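Local structure of esterase (Alcaligenes sp., 1QLW) at residues Thr81-Met86 and Pro161-Ala166; Ala136-Ala141 and Glu167-Met172; Gly199-Ser204 and Ile223-Ser228; Ser208-Phe213 and Glu233-Glu238; Arg53-Gln58 and Tyr91-Gly96. The protein probably hydrolyses carboxylic esters, as a bacterial esterase built on the alpha/beta hydrolase fold. All coordinates share one frame; numbering follows the deposited sequence.

How the contacts relate
Contacts 3 and 4 adjoin, their centres 12 Å apart. They share the strand-turn-helix passage from strand 200-205 to helix 211-218, where an alpha/beta hydrolase is expected to carry its nucleophile, and Ser228 OG approaches Gly209 O at 3.1 Å. Contacts 1 and 2 both use helix 165-171, with centres also 12 Å apart, and lie about 13 Å from contact 3 between nearest atoms. Contact 5 joins the other groups: Leu203 CD1 of contact 3 rests 4.1 Å from Phe92 CE2, and Met86 CE of contact 1 lies 3.5 Å from Arg94 NE. Contacts 2 and 5 both touch the second subunit.

Contact 1. Residues Thr81-Met86 and Pro161-Ala166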
# COMPACT_ATOMS: atom_id res chain seq x y z
N THR A 81 15.05 -0.66 -2.48
CA THR A 81 15.16 -1.32 -3.78
C THR A 81 14.98 -2.82 -3.61
O THR A 81 15.09 -3.38 -2.52
CB THR A 81 16.53 -1.05 -4.44
OG1 THR A 81 17.56 -1.70 -3.67
CG2 THR A 81 16.82 0.46 -4.51
N PRO A 82 14.75 -3.54 -4.71
CA PRO A 82 14.58 -5.00 -4.63
C PRO A 82 15.74 -5.72 -3.97
O PRO A 82 15.54 -6.74 -3.30
CB PRO A 82 14.39 -5.42 -6.09
CG PRO A 82 13.71 -4.23 -6.71
CD PRO A 82 14.35 -3.03 -6.05
N ASP A 83 16.97 -5.21 -4.12
CA ASP A 83 18.16 -5.79 -3.52
C ASP A 83 18.53 -5.18 -2.18
O ASP A 83 19.62 -5.45 -1.67
CB ASP A 83 19.34 -5.76 -4.48
CG ASP A 83 19.78 -4.36 -4.85
OD1 ASP A 83 18.92 -3.49 -5.09
OD2 ASP A 83 21.01 -4.14 -4.93
N GLY A 84 17.64 -4.40 -1.57
CA GLY A 84 17.81 -3.97 -0.20
C GLY A 84 18.48 -2.64 0.03
O GLY A 84 18.80 -2.32 1.19
N ARG A 85 18.69 -1.85 -1.00
CA ARG A 85 19.38 -0.58 -0.87
C ARG A 85 18.38 0.56 -0.68
O ARG A 85 17.18 0.47 -0.93
CB ARG A 85 20.24 -0.32 -2.11
CG ARG A 85 21.43 -1.26 -2.21
CD ARG A 85 22.24 -0.99 -3.46
NE ARG A 85 21.49 -1.42 -4.65
CZ ARG A 85 20.89 -0.60 -5.50
NH1 ARG A 85 21.06 0.72 -5.49
NH2 ARG A 85 20.14 -1.15 -6.45
N MET A 86 18.92 1.70 -0.28
CA MET A 86 18.15 2.92 -0.11
C MET A 86 17.50 3.31 -1.45
O MET A 86 18.13 3.31 -2.51
CB MET A 86 19.11 4.04 0.32
CG MET A 86 18.37 5.31 0.74
SD MET A 86 19.50 6.61 1.24
CE MET A 86 20.23 5.88 2.71
N PRO A 161 19.83 -4.44 -10.59
CA PRO A 161 20.32 -5.58 -9.80
C PRO A 161 19.52 -6.84 -10.17
O PRO A 161 18.64 -7.30 -9.43
CB PRO A 161 20.07 -5.15 -8.37
CG PRO A 161 18.85 -4.27 -8.46
CD PRO A 161 19.06 -3.50 -9.75
N VAL A 162 19.86 -7.44 -11.31
CA VAL A 162 19.13 -8.58 -11.83
C VAL A 162 19.23 -9.80 -10.94
O VAL A 162 18.34 -10.65 -10.99
CB VAL A 162 19.51 -8.93 -13.28
CG1 VAL A 162 19.06 -7.86 -14.27
CG2 VAL A 162 21.00 -9.19 -13.39
N GLN A 163 20.22 -9.88 -10.04
CA GLN A 163 20.24 -10.93 -9.04
C GLN A 163 19.03 -10.88 -8.12
O GLN A 163 18.72 -11.90 -7.48
CB GLN A 163 21.53 -10.89 -8.23
CG GLN A 163 21.66 -9.83 -7.18
CD GLN A 163 22.00 -8.43 -7.59
OE1 GLN A 163 22.05 -8.08 -8.77
NE2 GLN A 163 22.27 -7.57 -6.60
N ALA A 164 18.38 -9.74 -8.02
CA ALA A 164 17.20 -9.54 -7.19
C ALA A 164 15.94 -9.48 -8.03
O ALA A 164 14.93 -8.90 -7.62
CB ALA A 164 17.37 -8.29 -6.34
N GLN A 165 15.93 -10.15 -9.19
CA GLN A 165 14.72 -10.14 -10.01
C GLN A 165 13.54 -10.72 -9.24
O GLN A 165 12.42 -10.25 -9.40
CB GLN A 165 14.89 -10.84 -11.35
CG GLN A 165 15.23 -12.32 -11.26
CD GLN A 165 15.18 -13.01 -12.62
OE1 GLN A 165 14.06 -13.20 -13.12
NE2 GLN A 165 16.31 -13.33 -13.19
N ALA A 166 13.74 -11.75 -8.40
CA ALA A 166 12.61 -12.31 -7.66
C ALA A 166 11.92 -11.27 -6.80
O ALA A 166 10.68 -11.26 -6.66
CB ALA A 166 13.05 -13.47 -6.77
O HOH W 1 23.23 -4.80 -6.48
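Pro161 leads into helix 165-171 and lays its ring across the carboxylate of Asp83, with CG 3.5 Å from Asp83 OD1; the two side chains cross at about a right angle. The same CG lies at the edge of the Arg85 guanidinium, 3.9 Å from Arg85 NH2. Gln163, bent at chi2, brings NE2 to 4.0 Å from Asp83 OD2, too far for a direct bond; a water spans the gap, accepting from Gln163 NE2 (2.9 Å) and donating to Asp83 OD2 (2.8 Å). Ala164, the helix N-cap residue, sets its CB 3.7 Å from Asp83 CB, the small methyl fitting between Asp83 and Pro82. Asp83 holds its CG in the crowded position between backbone N and carbonyl carbon (chi1 64°). There Arg85 NE meets the syn lone pair of Asp83 OD2 in a salt bridge (2.8 Å, 168°), while Thr81 OG1 donates to Asp83 OD1 from above the carboxylate plane (2.7 Å). An alanine at Asp83 would remove the acceptor of both and of the bridging water, and would probably loosen the turn against Pro161. The charge of Asp83 is thus probably well compensated, leaving apolar carbons and one water to join the segments.

Contact 2. Residues Ala136-Ala141 and Glu167-Met172; sequences AGHEAA and ELWQQM
Helix 138-144 and helix 165-171 belong to the long excursion between strands 99-103 and 200-205 of the alpha/beta hydrolase fold, and an aromatic stack joins their neighbouring turns. The imidazole of His138 lies face to face with the five-membered ring of Trp169, centroids 3.5 Å apart and planes only 8° from parallel. Its CD2 sits 3.3 Å from Trp169 CG. Both side chains place CG anti to their own carbonyl carbon, sending the rings into the gap between the helices, where they overlap, and His138 CB adds a CH-pi contact 3.9 Å from the five-ring centroid. Beyond the stack the residues are small or flexible: Ala141 CB reaches Trp169 CZ3 at 3.8 Å, and Met172, bent at chi3, turns its CE to within 3.8 Å of Ala136 CB. A thin alanine at each place leaves room for indole and thioether. The polar edge of the indole is served from its own helix, Trp169 NE1 by Gln165 OE1. Trp169 is thus layered between His138 on one face and Leu168 CB on the other, while Thr46, on strand 43-57 of the second subunit, packs on Trp169 and hydrogen-bonds His138 NE2 through its OG1.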
# COMPACT_ATOMS: atom_id res chain seq x y z
N ALA A 136 1.76 -7.68 -15.86
CA ALA A 136 2.96 -7.91 -16.66
C ALA A 136 3.70 -9.11 -16.08
O ALA A 136 4.12 -9.11 -14.92
CB ALA A 136 3.86 -6.68 -16.62
N GLY A 137 3.84 -10.13 -16.89
CA GLY A 137 4.59 -11.32 -16.48
C GLY A 137 6.08 -10.99 -16.39
O GLY A 137 6.56 -10.00 -16.93
N HIS A 138 6.82 -11.90 -15.76
CA HIS A 138 8.25 -11.69 -15.57
C HIS A 138 8.97 -11.52 -16.91
O HIS A 138 9.83 -10.65 -17.07
CB HIS A 138 8.89 -12.89 -14.87
CG HIS A 138 8.31 -13.23 -13.55
ND1 HIS A 138 8.60 -14.43 -12.94
CD2 HIS A 138 7.46 -12.59 -12.70
CE1 HIS A 138 7.96 -14.49 -11.78
NE2 HIS A 138 7.26 -13.39 -11.62
N GLU A 139 8.60 -12.36 -17.86
CA GLU A 139 9.27 -12.38 -19.16
C GLU A 139 8.98 -11.11 -19.93
O GLU A 139 9.88 -10.51 -20.54
CB GLU A 139 8.86 -13.62 -19.93
CG GLU A 139 9.01 -14.92 -19.18
CD GLU A 139 7.86 -15.35 -18.30
OE1 GLU A 139 6.91 -14.60 -17.97
OE2 GLU A 139 7.87 -16.54 -17.91
N ALA A 140 7.72 -10.66 -19.91
CA ALA A 140 7.34 -9.43 -20.59
C ALA A 140 8.03 -8.24 -19.93
O ALA A 140 8.57 -7.35 -20.62
CB ALA A 140 5.83 -9.26 -20.53
N ALA A 141 8.03 -8.20 -18.61
CA ALA A 141 8.62 -7.10 -17.86
C ALA A 141 10.11 -6.98 -18.15
O ALA A 141 10.64 -5.86 -18.21
CB ALA A 141 8.34 -7.25 -16.38
N GLU A 167 12.71 -10.41 -6.16
CA GLU A 167 12.18 -9.35 -5.31
C GLU A 167 11.46 -8.32 -6.16
O GLU A 167 10.39 -7.84 -5.75
CB GLU A 167 13.27 -8.74 -4.45
CG GLU A 167 13.81 -9.66 -3.36
CD GLU A 167 14.80 -10.70 -3.79
OE1 GLU A 167 15.30 -10.75 -4.92
OE2 GLU A 167 15.11 -11.54 -2.90
N LEU A 168 11.96 -7.99 -7.35
CA LEU A 168 11.20 -7.10 -8.22
C LEU A 168 9.85 -7.72 -8.54
O LEU A 168 8.81 -7.07 -8.46
CB LEU A 168 11.96 -6.82 -9.51
CG LEU A 168 11.19 -6.00 -10.55
CD1 LEU A 168 10.82 -4.62 -10.04
CD2 LEU A 168 12.03 -5.91 -11.82
N TRP A 169 9.84 -9.01 -8.89
CA TRP A 169 8.56 -9.65 -9.23
C TRP A 169 7.59 -9.60 -8.07
O TRP A 169 6.38 -9.48 -8.25
CB TRP A 169 8.76 -11.08 -9.71
CG TRP A 169 9.77 -11.29 -10.79
CD1 TRP A 169 10.57 -12.40 -10.91
CD2 TRP A 169 10.12 -10.44 -11.88
NE1 TRP A 169 11.37 -12.29 -12.01
CE2 TRP A 169 11.13 -11.09 -12.62
CE3 TRP A 169 9.72 -9.19 -12.35
CZ2 TRP A 169 11.74 -10.56 -13.76
CZ3 TRP A 169 10.31 -8.64 -13.48
CH2 TRP A 169 11.30 -9.34 -14.18
N GLN A 170 8.10 -9.70 -6.82
CA GLN A 170 7.24 -9.60 -5.66
C GLN A 170 6.49 -8.27 -5.59
O GLN A 170 5.39 -8.25 -5.02
CB GLN A 170 8.03 -9.79 -4.36
CG GLN A 170 8.47 -11.20 -4.08
CD GLN A 170 9.37 -11.28 -2.86
OE1 GLN A 170 10.32 -10.48 -2.76
NE2 GLN A 170 9.10 -12.17 -1.93
N GLN A 171 7.09 -7.17 -6.05
CA GLN A 171 6.42 -5.89 -5.91
C GLN A 171 5.49 -5.55 -7.06
O GLN A 171 4.83 -4.50 -7.01
CB GLN A 171 7.40 -4.76 -5.64
CG GLN A 171 8.27 -4.32 -6.81
CD GLN A 171 9.05 -3.07 -6.46
OE1 GLN A 171 10.10 -3.15 -5.75
NE2 GLN A 171 8.61 -1.93 -6.89
N MET A 172 5.41 -6.39 -8.08
CA MET A 172 4.55 -6.14 -9.23
C MET A 172 3.15 -6.67 -8.95
O MET A 172 2.97 -7.71 -8.30
CB MET A 172 5.14 -6.79 -10.49
CG MET A 172 6.47 -6.11 -10.83
SD MET A 172 7.12 -6.57 -12.45
CE MET A 172 5.93 -5.75 -13.51
O HOH W 2 5.28 -10.99 -10.58

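Contact 3. Residues Gly199-Ser204 and Ile223-Ser228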
# COMPACT_ATOMS: atom_id res chain seq x y z
N GLY A 199 2.26 23.96 -3.68
CA GLY A 199 3.53 23.92 -4.38
C GLY A 199 4.27 22.62 -4.17
O GLY A 199 4.83 22.38 -3.10
N THR A 200 4.28 21.78 -5.19
CA THR A 200 5.00 20.52 -5.13
C THR A 200 5.63 20.24 -6.49
O THR A 200 5.14 20.68 -7.54
CB THR A 200 4.06 19.35 -4.74
OG1 THR A 200 4.78 18.12 -4.62
CG2 THR A 200 2.91 19.14 -5.72
N VAL A 201 6.72 19.51 -6.46
CA VAL A 201 7.36 19.00 -7.65
C VAL A 201 6.72 17.63 -7.91
O VAL A 201 6.83 16.75 -7.05
CB VAL A 201 8.86 18.83 -7.48
CG1 VAL A 201 9.51 18.17 -8.69
CG2 VAL A 201 9.51 20.18 -7.17
N LEU A 202 6.11 17.42 -9.06
CA LEU A 202 5.51 16.14 -9.42
C LEU A 202 6.54 15.30 -10.16
O LEU A 202 7.04 15.76 -11.19
CB LEU A 202 4.26 16.33 -10.28
CG LEU A 202 3.12 17.13 -9.66
CD1 LEU A 202 1.97 17.29 -10.65
CD2 LEU A 202 2.61 16.53 -8.36
N LEU A 203 6.82 14.10 -9.67
CA LEU A 203 7.79 13.20 -10.29
C LEU A 203 7.06 11.90 -10.62
O LEU A 203 6.56 11.20 -9.75
CB LEU A 203 8.96 12.98 -9.35
CG LEU A 203 10.16 12.25 -9.97
CD1 LEU A 203 11.43 12.59 -9.22
CD2 LEU A 203 9.92 10.76 -10.01
N SER A 204 6.98 11.61 -11.92
CA SER A 204 6.25 10.46 -12.43
C SER A 204 7.12 9.51 -13.22
O SER A 204 8.31 9.76 -13.47
CB SER A 204 5.06 10.91 -13.25
OG SER A 204 5.53 11.60 -14.39
N ILE A 223 1.61 23.49 -8.96
CA ILE A 223 2.57 22.63 -9.64
C ILE A 223 3.84 23.41 -9.88
O ILE A 223 3.90 24.29 -10.75
CB ILE A 223 2.01 22.07 -10.95
CG1 ILE A 223 0.69 21.35 -10.64
CG2 ILE A 223 3.02 21.15 -11.62
CD1 ILE A 223 -0.02 20.78 -11.83
N THR A 224 4.88 23.12 -9.12
CA THR A 224 6.10 23.92 -9.15
C THR A 224 7.02 23.52 -10.28
O THR A 224 7.64 24.38 -10.91
CB THR A 224 6.81 23.74 -7.78
OG1 THR A 224 5.88 24.03 -6.73
CG2 THR A 224 8.04 24.61 -7.68
N ALA A 225 7.11 22.23 -10.53
CA ALA A 225 7.98 21.68 -11.54
C ALA A 225 7.53 20.24 -11.80
O ALA A 225 6.84 19.66 -10.96
CB ALA A 225 9.44 21.68 -11.11
N ILE A 226 7.92 19.70 -12.94
CA ILE A 226 7.59 18.33 -13.31
C ILE A 226 8.86 17.60 -13.70
O ILE A 226 9.61 18.11 -14.52
CB ILE A 226 6.56 18.28 -14.46
CG1 ILE A 226 5.25 18.94 -14.05
CG2 ILE A 226 6.38 16.86 -14.97
CD1 ILE A 226 4.29 19.18 -15.18
N VAL A 227 9.01 16.40 -13.15
CA VAL A 227 10.07 15.48 -13.52
C VAL A 227 9.39 14.20 -14.01
O VAL A 227 8.57 13.65 -13.27
CB VAL A 227 11.04 15.16 -12.38
CG1 VAL A 227 12.09 14.14 -12.81
CG2 VAL A 227 11.68 16.43 -11.83
N SER A 228 9.68 13.75 -15.22
CA SER A 228 9.04 12.55 -15.75
C SER A 228 10.14 11.58 -16.16
O SER A 228 10.94 11.91 -17.03
CB SER A 228 8.10 12.96 -16.87
OG SER A 228 7.29 11.95 -17.41
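Four backbone hydrogen bonds tie strand 200-204 to strand 223-228, the axes running parallel within 12°. Thr224 N donates to Thr200 O at 2.9 Å, from above the carbonyl plane. The next three approach their carbonyls more nearly in plane or along the C=O axis: Leu202 N to Ala225 O at 3.0 Å, Val227 N to Leu202 O at 2.9 Å and 173°, and Ser204 N to Val227 O at 2.9 Å. Between the pairs Thr200-Ile223 and Leu202-Ile226 the second strand holds one residue more than the first; Thr224 takes helical backbone angles there, in the manner of a beta bulge, and the buried Ala225 N is left without a partner. Gly199 runs beside Thr224, where its positive phi of 123° would be strained for any residue with a CB.

Apart from Thr224, side chains alternate between the faces. On one, Leu203 and Val227 lie side by side pointing the same way, Leu203 CG 3.9 Å from Val227 CB, and Val201 CG1 meets Val227 CG2 at 4.2 Å; Ile317, Ile313 and Trp316 of helix 306-319 pack over this branched surface. On the other, Leu202 CD1 crosses Ile223 CG2 obliquely at 4.1 Å, and Ser204 OG stands 3.5 Å from Ser228 OG. These compact serines suit the approach of helix 211-218, since Ser228 OG bonds to Gly209 O and Pro212 packs on Ser204. Strand 65-68 continues the sheet beside Leu203. Strand 200-205, helix 211-218 and strand 223-229 thus form a beta-alpha-beta unit in the parallel part of the mixed central sheet, as expected of an alpha/beta hydrolase around its nucleophile elbow.

Contact 4. Residues Ser208-Phe213 and Glu233-Glu238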
# COMPACT_ATOMS: atom_id res chain seq x y z
N SER A 208 2.50 6.65 -15.70
CA SER A 208 2.10 7.92 -15.09
C SER A 208 2.92 9.08 -15.61
O SER A 208 2.69 10.22 -15.17
CB SER A 208 2.17 7.89 -13.57
OG SER A 208 3.53 7.77 -13.18
N GLY A 209 3.83 8.84 -16.54
CA GLY A 209 4.66 9.90 -17.09
C GLY A 209 3.85 11.10 -17.53
O GLY A 209 4.23 12.24 -17.25
N ILE A 210 2.76 10.86 -18.24
CA ILE A 210 1.92 11.94 -18.76
C ILE A 210 1.07 12.61 -17.69
O ILE A 210 0.62 13.74 -17.87
CB ILE A 210 1.02 11.37 -19.88
CG1 ILE A 210 0.40 12.48 -20.73
CG2 ILE A 210 -0.06 10.45 -19.35
CD1 ILE A 210 1.39 13.36 -21.47
N TYR A 211 0.82 11.93 -16.56
CA TYR A 211 -0.10 12.47 -15.57
C TYR A 211 0.16 13.89 -15.14
O TYR A 211 -0.77 14.69 -15.14
CB TYR A 211 -0.24 11.58 -14.33
CG TYR A 211 -0.84 10.21 -14.47
CD1 TYR A 211 -1.31 9.66 -15.66
CD2 TYR A 211 -0.98 9.43 -13.32
CE1 TYR A 211 -1.83 8.37 -15.69
CE2 TYR A 211 -1.51 8.16 -13.34
CZ TYR A 211 -1.94 7.63 -14.54
OH TYR A 211 -2.47 6.36 -14.63
N PRO A 212 1.38 14.25 -14.73
CA PRO A 212 1.58 15.62 -14.24
C PRO A 212 1.26 16.68 -15.26
O PRO A 212 0.84 17.78 -14.90
CB PRO A 212 3.04 15.66 -13.81
CG PRO A 212 3.48 14.27 -13.71
CD PRO A 212 2.58 13.41 -14.55
N PHE A 213 1.52 16.37 -16.53
CA PHE A 213 1.23 17.31 -17.60
C PHE A 213 -0.27 17.48 -17.79
O PHE A 213 -0.75 18.57 -18.07
CB PHE A 213 1.89 16.84 -18.90
CG PHE A 213 3.37 16.65 -18.78
CD1 PHE A 213 4.23 17.74 -18.74
CD2 PHE A 213 3.92 15.39 -18.69
CE1 PHE A 213 5.61 17.57 -18.64
CE2 PHE A 213 5.28 15.20 -18.61
CZ PHE A 213 6.13 16.30 -18.57
N GLU A 233 4.15 8.43 -22.61
CA GLU A 233 3.81 9.49 -23.54
C GLU A 233 4.22 10.83 -22.94
O GLU A 233 4.03 11.06 -21.75
CB GLU A 233 2.31 9.51 -23.80
CG GLU A 233 1.71 8.35 -24.55
CD GLU A 233 2.31 8.03 -25.90
OE1 GLU A 233 2.79 8.94 -26.60
OE2 GLU A 233 2.33 6.85 -26.31
N CYS A 234 4.76 11.71 -23.78
CA CYS A 234 4.99 13.10 -23.40
C CYS A 234 3.83 13.88 -24.04
O CYS A 234 3.17 13.38 -24.96
CB CYS A 234 6.34 13.60 -23.93
SG CYS A 234 7.78 13.22 -22.95
N PRO A 235 3.57 15.09 -23.60
CA PRO A 235 2.59 15.94 -24.26
C PRO A 235 2.95 16.18 -25.72
O PRO A 235 4.13 16.03 -26.09
CB PRO A 235 2.65 17.26 -23.49
CG PRO A 235 3.21 16.89 -22.16
CD PRO A 235 4.20 15.78 -22.45
N LYS A 236 1.96 16.51 -26.54
CA LYS A 236 2.20 16.86 -27.94
C LYS A 236 2.75 18.27 -28.00
O LYS A 236 2.68 19.07 -27.06
CB LYS A 236 0.91 16.74 -28.73
CG LYS A 236 0.27 15.37 -28.75
CD LYS A 236 1.17 14.33 -29.39
CE LYS A 236 0.40 13.05 -29.66
NZ LYS A 236 -0.63 13.21 -30.71
N PRO A 237 3.48 18.60 -29.07
CA PRO A 237 4.06 19.93 -29.21
C PRO A 237 2.97 20.98 -29.07
O PRO A 237 3.19 22.06 -28.52
CB PRO A 237 4.72 19.96 -30.57
CG PRO A 237 4.53 18.63 -31.18
CD PRO A 237 3.68 17.79 -30.29
N GLU A 238 1.74 20.68 -29.46
CA GLU A 238 0.60 21.56 -29.39
C GLU A 238 0.10 21.78 -27.97
O GLU A 238 -0.75 22.65 -27.74
CB GLU A 238 -0.53 20.98 -30.25
CG GLU A 238 -0.25 20.88 -31.73
CD GLU A 238 0.72 19.81 -32.16
OE1 GLU A 238 0.92 18.80 -31.47
OE2 GLU A 238 1.31 19.99 -33.26
O HOH W 3 2.79 8.34 -19.79
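A type I beta turn from Ser208 to Tyr211, closed by Tyr211 N bonding to Ser208 O at 2.9 Å, leads into helix 211-218; beside it pass the extended residues 233-236, before a short 3-10 turn at 237-238. The backbones come closest at Ile210 and Cys234, whose CA atoms are 5.7 Å apart. They are bridged by a water that accepts from Ile210 N (3.0 Å) and from Glu233 N (3.1 Å). The turn probably lies on the helix side of the nucleophile elbow expected in an alpha/beta hydrolase. A CB on Gly209 would point toward Glu233 O, so the lack of a side chain may help the two backbones come near.

Ile210 extends CG1 anti to its backbone N (chi1 -164°), which carries CD1 over the Cys234-Pro235 peptide: Ile210 CD1 is 3.5 Å from Pro235 N, 3.8 Å from Pro235 CD and 3.5 Å from Glu233 O of the preceding peptide. Phe213 sits one helical turn on. Pro235 stands at about a right angle to it and directs CG over the ring face, 3.4 Å from Phe213 CG, a CH-pi contact 29° off the ring normal. A rigid proline offers C-H groups to this face, while Phe272 of helix 263-278 meets the same phenyl edge to face. An alanine at Phe213 would remove that ring, and would probably leave Pro235 and Phe272 less firmly packed. Cys234 turns its CB away from the turn and forms a disulfide with Cys269.

Contact 5. Residues Arg53-Gln58 and Tyr91-Gly96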
# COMPACT_ATOMS: atom_id res chain seq x y z
N ARG A 53 1.20 8.73 1.36
CA ARG A 53 2.04 8.59 2.55
C ARG A 53 3.06 9.72 2.51
O ARG A 53 3.75 9.88 1.49
CB ARG A 53 2.76 7.24 2.55
CG ARG A 53 3.73 7.07 3.72
CD ARG A 53 3.02 6.96 5.01
NE ARG A 53 3.91 6.44 6.05
CZ ARG A 53 3.58 6.36 7.33
NH1 ARG A 53 2.38 6.81 7.65
NH2 ARG A 53 4.41 5.86 8.24
N TYR A 54 3.17 10.51 3.56
CA TYR A 54 4.09 11.64 3.60
C TYR A 54 5.11 11.46 4.72
O TYR A 54 4.85 10.91 5.80
CB TYR A 54 3.34 12.98 3.75
CG TYR A 54 2.66 13.25 5.06
CD1 TYR A 54 3.35 13.87 6.11
CD2 TYR A 54 1.33 12.90 5.29
CE1 TYR A 54 2.73 14.12 7.32
CE2 TYR A 54 0.72 13.17 6.51
CZ TYR A 54 1.42 13.77 7.53
OH TYR A 54 0.79 13.99 8.73
N GLN A 55 6.31 11.97 4.44
CA GLN A 55 7.39 12.05 5.42
C GLN A 55 8.02 13.43 5.26
O GLN A 55 8.30 13.86 4.14
CB GLN A 55 8.37 10.90 5.25
CG GLN A 55 7.75 9.58 5.69
CD GLN A 55 8.63 8.39 5.84
OE1 GLN A 55 8.87 7.87 6.94
NE2 GLN A 55 9.11 7.93 4.71
N ILE A 56 8.26 14.09 6.38
CA ILE A 56 8.72 15.48 6.39
C ILE A 56 10.01 15.56 7.19
O ILE A 56 10.00 15.29 8.40
CB ILE A 56 7.66 16.38 7.07
CG1 ILE A 56 6.30 16.25 6.39
CG2 ILE A 56 8.14 17.83 7.11
CD1 ILE A 56 5.17 17.14 6.74
N PRO A 57 11.12 15.89 6.54
CA PRO A 57 12.39 16.02 7.25
C PRO A 57 12.37 17.29 8.08
O PRO A 57 11.50 18.17 7.90
CB PRO A 57 13.43 16.06 6.13
CG PRO A 57 12.70 16.71 5.00
CD PRO A 57 11.27 16.22 5.11
N GLN A 58 13.36 17.45 8.95
CA GLN A 58 13.49 18.70 9.68
C GLN A 58 13.85 19.82 8.72
O GLN A 58 14.60 19.63 7.77
CB GLN A 58 14.60 18.56 10.73
CG GLN A 58 14.28 17.46 11.73
CD GLN A 58 15.19 17.54 12.94
OE1 GLN A 58 16.39 17.35 12.81
NE2 GLN A 58 14.59 17.82 14.08
N TYR A 91 16.16 8.65 0.21
CA TYR A 91 17.26 9.53 -0.20
C TYR A 91 16.79 10.98 -0.27
O TYR A 91 17.46 11.90 0.22
CB TYR A 91 17.84 9.09 -1.53
CG TYR A 91 19.12 9.80 -1.88
CD1 TYR A 91 20.25 9.64 -1.10
CD2 TYR A 91 19.23 10.57 -3.01
CE1 TYR A 91 21.45 10.22 -1.46
CE2 TYR A 91 20.41 11.17 -3.39
CZ TYR A 91 21.54 10.98 -2.61
OH TYR A 91 22.75 11.52 -2.96
N PHE A 92 15.61 11.20 -0.86
CA PHE A 92 15.08 12.55 -0.97
C PHE A 92 14.86 13.15 0.42
O PHE A 92 15.17 14.32 0.65
CB PHE A 92 13.78 12.56 -1.77
CG PHE A 92 13.93 12.30 -3.24
CD1 PHE A 92 15.13 12.05 -3.88
CD2 PHE A 92 12.80 12.32 -4.04
CE1 PHE A 92 15.20 11.81 -5.23
CE2 PHE A 92 12.86 12.09 -5.41
CZ PHE A 92 14.07 11.84 -6.01
N LEU A 93 14.34 12.35 1.35
CA LEU A 93 14.15 12.82 2.73
C LEU A 93 15.48 13.23 3.34
O LEU A 93 15.60 14.27 3.99
CB LEU A 93 13.54 11.70 3.58
CG LEU A 93 12.12 11.33 3.22
CD1 LEU A 93 11.71 10.06 3.92
CD2 LEU A 93 11.18 12.46 3.58
N ARG A 94 16.52 12.41 3.14
CA ARG A 94 17.86 12.68 3.66
C ARG A 94 18.48 13.91 3.03
O ARG A 94 19.30 14.59 3.65
CB ARG A 94 18.75 11.45 3.50
CG ARG A 94 18.36 10.33 4.44
CD ARG A 94 19.24 9.10 4.23
NE ARG A 94 18.89 8.03 5.17
CZ ARG A 94 19.39 7.92 6.39
NH1 ARG A 94 20.26 8.80 6.88
NH2 ARG A 94 18.96 6.92 7.15
N LYS A 95 18.06 14.25 1.81
CA LYS A 95 18.48 15.45 1.11
C LYS A 95 17.65 16.66 1.49
O LYS A 95 17.91 17.76 0.97
CB LYS A 95 18.50 15.18 -0.39
CG LYS A 95 19.59 14.20 -0.79
CD LYS A 95 20.96 14.83 -0.72
CE LYS A 95 22.03 14.05 -1.44
NZ LYS A 95 23.25 14.87 -1.66
N GLY A 96 16.67 16.50 2.38
CA GLY A 96 15.92 17.62 2.90
C GLY A 96 14.60 17.92 2.25
O GLY A 96 14.01 18.97 2.53
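Strand 43-57, which pairs antiparallel with strand 99-103 in the mixed sheet of this alpha/beta hydrolase, is met here by the C-terminal turn of helix 88-94. Leu93 carries the contact. With CG anti to its own carbonyl carbon (chi1 -67°), it spreads its two methyls over Gln55: CD2 rests 3.3 Å from Gln55 O, and CD1 lies 3.5 Å from Gln55 NE2. The side chains cross at about a right angle, so the leucine fork straddles the root of the glutamine, its CD2 also 3.6 Å from Gln55 CB. A branched, wholly apolar residue fits here, since it fills space between strand and helix without asking for a polar partner.

Gln55 extends beyond CG, so that Leu93 meets its CB and the NE2 side of its amide, while OE1 takes a hydrogen bond from Gln18 NE2 of the second subunit; its backbone pairs with Thr99. The residue therefore serves both the helix packing and the subunit interface.

Pro57 also crosses Leu93 at about a right angle, with CD 4.1 Å from Leu93 CD2 and CB 3.5 Å from Leu93 O. Having no N-H, proline can lie flush against the helix end without burying a donor. That end is a Schellman motif, closed by bonds back into the last turn, among them Lys95 N to Tyr91 O and Gly96 N to Leu93 O. Gly96 takes a positive phi of 97°, at which a CB would jam against the carbonyl O of Lys95. Against this glycine packs the tip of the proline ring, Pro57 CG standing 3.6 Å from Gly96 C.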